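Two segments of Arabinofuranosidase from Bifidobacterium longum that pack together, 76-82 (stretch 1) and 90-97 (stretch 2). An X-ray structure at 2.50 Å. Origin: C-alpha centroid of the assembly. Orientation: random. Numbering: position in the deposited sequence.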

# COMPACT_ATOMS: atom_id res chain seq x y z
N TYR D 76 -0.72 -32.00 1.53
CA TYR D 76 -0.58 -32.99 0.48
C TYR D 76 0.27 -34.16 0.97
O TYR D 76 1.45 -34.00 1.26
CB TYR D 76 0.00 -32.36 -0.79
CG TYR D 76 -0.79 -31.16 -1.27
CD1 TYR D 76 -2.03 -31.33 -1.88
CD2 TYR D 76 -0.31 -29.86 -1.10
CE1 TYR D 76 -2.77 -30.24 -2.32
CE2 TYR D 76 -1.04 -28.76 -1.53
CZ TYR D 76 -2.27 -28.96 -2.14
OH TYR D 76 -3.01 -27.88 -2.58
N GLY D 77 -0.35 -35.33 1.06
CA GLY D 77 0.29 -36.51 1.64
C GLY D 77 0.06 -36.57 3.14
O GLY D 77 0.59 -37.45 3.82
N GLY D 78 -0.71 -35.61 3.64
CA GLY D 78 -1.04 -35.52 5.06
C GLY D 78 -2.53 -35.74 5.26
O GLY D 78 -2.98 -36.86 5.45
N ILE D 79 -3.29 -34.65 5.22
CA ILE D 79 -4.74 -34.72 5.34
C ILE D 79 -5.40 -35.01 3.99
O ILE D 79 -6.52 -35.53 3.95
CB ILE D 79 -5.34 -33.45 5.98
CG1 ILE D 79 -5.02 -32.20 5.15
CG2 ILE D 79 -4.86 -33.30 7.43
CD1 ILE D 79 -5.99 -31.06 5.34
N TYR D 80 -4.71 -34.68 2.90
CA TYR D 80 -5.25 -34.86 1.56
C TYR D 80 -4.38 -35.80 0.72
O TYR D 80 -3.20 -35.53 0.49
CB TYR D 80 -5.40 -33.50 0.87
CG TYR D 80 -6.04 -33.54 -0.50
CD1 TYR D 80 -7.41 -33.73 -0.64
CD2 TYR D 80 -5.27 -33.38 -1.65
CE1 TYR D 80 -8.01 -33.75 -1.90
CE2 TYR D 80 -5.85 -33.40 -2.91
CZ TYR D 80 -7.22 -33.59 -3.02
OH TYR D 80 -7.81 -33.62 -4.27
N GLU D 81 -4.98 -36.91 0.29
CA GLU D 81 -4.30 -37.91 -0.55
C GLU D 81 -5.36 -38.77 -1.23
O GLU D 81 -5.74 -39.81 -0.69
CB GLU D 81 -3.34 -38.76 0.29
CG GLU D 81 -2.24 -39.46 -0.51
CD GLU D 81 -1.20 -40.14 0.37
OE1 GLU D 81 -0.99 -39.71 1.52
OE2 GLU D 81 -0.58 -41.12 -0.11
N PRO D 82 -5.85 -38.34 -2.41
CA PRO D 82 -6.99 -38.96 -3.09
C PRO D 82 -6.81 -40.43 -3.46
O PRO D 82 -7.79 -41.18 -3.54
CB PRO D 82 -7.13 -38.12 -4.37
CG PRO D 82 -6.45 -36.84 -4.07
CD PRO D 82 -5.31 -37.20 -3.17
N ASN D 90 -13.98 -37.01 -1.09
CA ASN D 90 -13.28 -35.74 -1.27
C ASN D 90 -11.76 -35.88 -1.32
O ASN D 90 -11.05 -34.91 -1.61
CB ASN D 90 -13.68 -34.74 -0.18
CG ASN D 90 -15.10 -34.24 -0.33
OD1 ASN D 90 -15.54 -33.88 -1.42
ND2 ASN D 90 -15.83 -34.20 0.78
N GLY D 91 -11.27 -37.08 -1.03
CA GLY D 91 -9.84 -37.37 -1.08
C GLY D 91 -9.10 -37.13 0.21
O GLY D 91 -7.87 -37.02 0.21
N PHE D 92 -9.83 -37.03 1.32
CA PHE D 92 -9.21 -36.89 2.64
C PHE D 92 -8.91 -38.26 3.23
O PHE D 92 -9.74 -39.17 3.18
CB PHE D 92 -10.10 -36.10 3.60
CG PHE D 92 -10.58 -34.78 3.06
CD1 PHE D 92 -9.69 -33.88 2.46
CD2 PHE D 92 -11.92 -34.42 3.17
CE1 PHE D 92 -10.14 -32.66 1.97
CE2 PHE D 92 -12.37 -33.19 2.68
CZ PHE D 92 -11.48 -32.32 2.07
N ARG D 93 -7.71 -38.40 3.80
CA ARG D 93 -7.30 -39.65 4.44
C ARG D 93 -8.08 -39.87 5.73
O ARG D 93 -8.05 -39.03 6.63
CB ARG D 93 -5.80 -39.63 4.74
CG ARG D 93 -4.93 -40.01 3.55
CD ARG D 93 -3.44 -39.92 3.89
NE ARG D 93 -3.00 -40.98 4.79
CZ ARG D 93 -1.73 -41.38 4.92
NH1 ARG D 93 -0.77 -40.82 4.20
NH2 ARG D 93 -1.44 -42.36 5.76
N GLN D 94 -8.77 -41.00 5.81
CA GLN D 94 -9.57 -41.33 6.99
C GLN D 94 -8.70 -41.73 8.18
O GLN D 94 -9.04 -41.42 9.32
CB GLN D 94 -10.61 -42.41 6.69
CG GLN D 94 -11.72 -42.55 7.74
CD GLN D 94 -12.50 -41.26 7.98
OE1 GLN D 94 -13.11 -40.70 7.07
NE2 GLN D 94 -12.47 -40.78 9.22
N ASP D 95 -7.60 -42.42 7.91
CA ASP D 95 -6.68 -42.84 8.98
C ASP D 95 -6.10 -41.64 9.72
O ASP D 95 -5.89 -41.69 10.93
CB ASP D 95 -5.58 -43.78 8.46
CG ASP D 95 -4.74 -43.17 7.33
OD1 ASP D 95 -5.03 -42.04 6.88
OD2 ASP D 95 -3.78 -43.84 6.90
N VAL D 96 -5.85 -40.56 8.98
CA VAL D 96 -5.36 -39.31 9.54
C VAL D 96 -6.47 -38.63 10.35
O VAL D 96 -6.25 -38.20 11.48
CB VAL D 96 -4.79 -38.37 8.44
CG1 VAL D 96 -4.57 -36.96 8.97
CG2 VAL D 96 -3.49 -38.94 7.90
N LEU D 97 -7.67 -38.57 9.76
CA LEU D 97 -8.86 -38.05 10.44
C LEU D 97 -9.16 -38.78 11.75
O LEU D 97 -9.50 -38.14 12.75
CB LEU D 97 -10.08 -38.10 9.53
CG LEU D 97 -10.37 -36.93 8.59
CD1 LEU D 97 -11.37 -37.33 7.53
CD2 LEU D 97 -10.87 -35.72 9.37
O HOH W 1 -7.59 -36.42 6.24

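The two stretches are joined by a single beta bridge between Tyr 80 and Phe 92, reinforced by a salt bridge from Arg 93 to Glu 81 and by a few apolar contacts. The CA atoms of Tyr 80 and Phe 92 lie 4.6 Å apart. Two backbone hydrogen bonds flank this pair. Arg 93 N donates to Ile 79 O at 3.1 Å, and Glu 81 N donates to Gly 91 O at 2.9 Å. Both are fairly straight, with angles of 155° and 153°. Ile 79 O also receives a CA-H...O contact from Phe 92 CA, at 3.3 Å.

Water 1 adds a further link. It donates to Ile 79 O and to Arg 93 O, each at 2.7 Å, and so ties the carbonyl of one stretch to that of the other.

Arg 93 has the largest area covered by the opposing stretch. Its CA-to-CB bond points toward stretch 1, and the long side chain reaches along it to Glu 81. Arg 93 NH1 donates to Glu 81 OE1 at 2.9 Å, and the carboxylate oxygen sits at the edge of the guanidinium, near its plane. The CA-to-CB bond of Glu 81 runs sideways, but its extended chain, with chi1 and chi2 both t, brings the carboxylate nearer. Glu 81 OE2 is hydrogen-bonded elsewhere in the structure.

Asp 95 makes no contact with stretch 1, but it helps hold the arginine. Arg 93 NE donates to Asp 95 OD1 at 3.1 Å, and Arg 93 NH2 donates to Asp 95 OD2 at 3.0 Å. The guanidinium therefore lies between two carboxylates, which suits its charge in a buried place. Arg 93 is also the N-cap residue of the helix that begins at Gln 94.

The apolar contacts are modest. Tyr 80 CD1 lies 3.9 Å from Phe 92 CD1, which is at the edge of the tyrosine ring. Asn 90 O also meets this edge, 3.3 Å from Tyr 80 CE1. The CA-to-CB bond of Phe 92 points away overall, yet its CB touches stretch 1 and its ring reaches Tyr 80. On the helix, the CA-to-CB bond of Val 96 points toward stretch 1. Val 96 CG1 is 4.0 Å from Ile 79 CG2, and Val 96 CG2 is 3.3 Å from Gly 78 O. The small branched side chain of Val 96 thus touches both a methyl group and a backbone carbonyl.

Gly 91 is buried where the backbones come close; its CA is 3.8 Å from that of Pro 82. A CB here would point toward stretch 1, 3.0 Å from Tyr 80 CE1 and 3.3 Å from Pro 82 CG, both tight. The phi/psi of 90/18 would also jam it against the preceding carbonyl O. Glycine suits both limits. Gly 77 has similar angles, 89/4, which by themselves call for glycine. In all, 441 Å² is buried, summed over both sides.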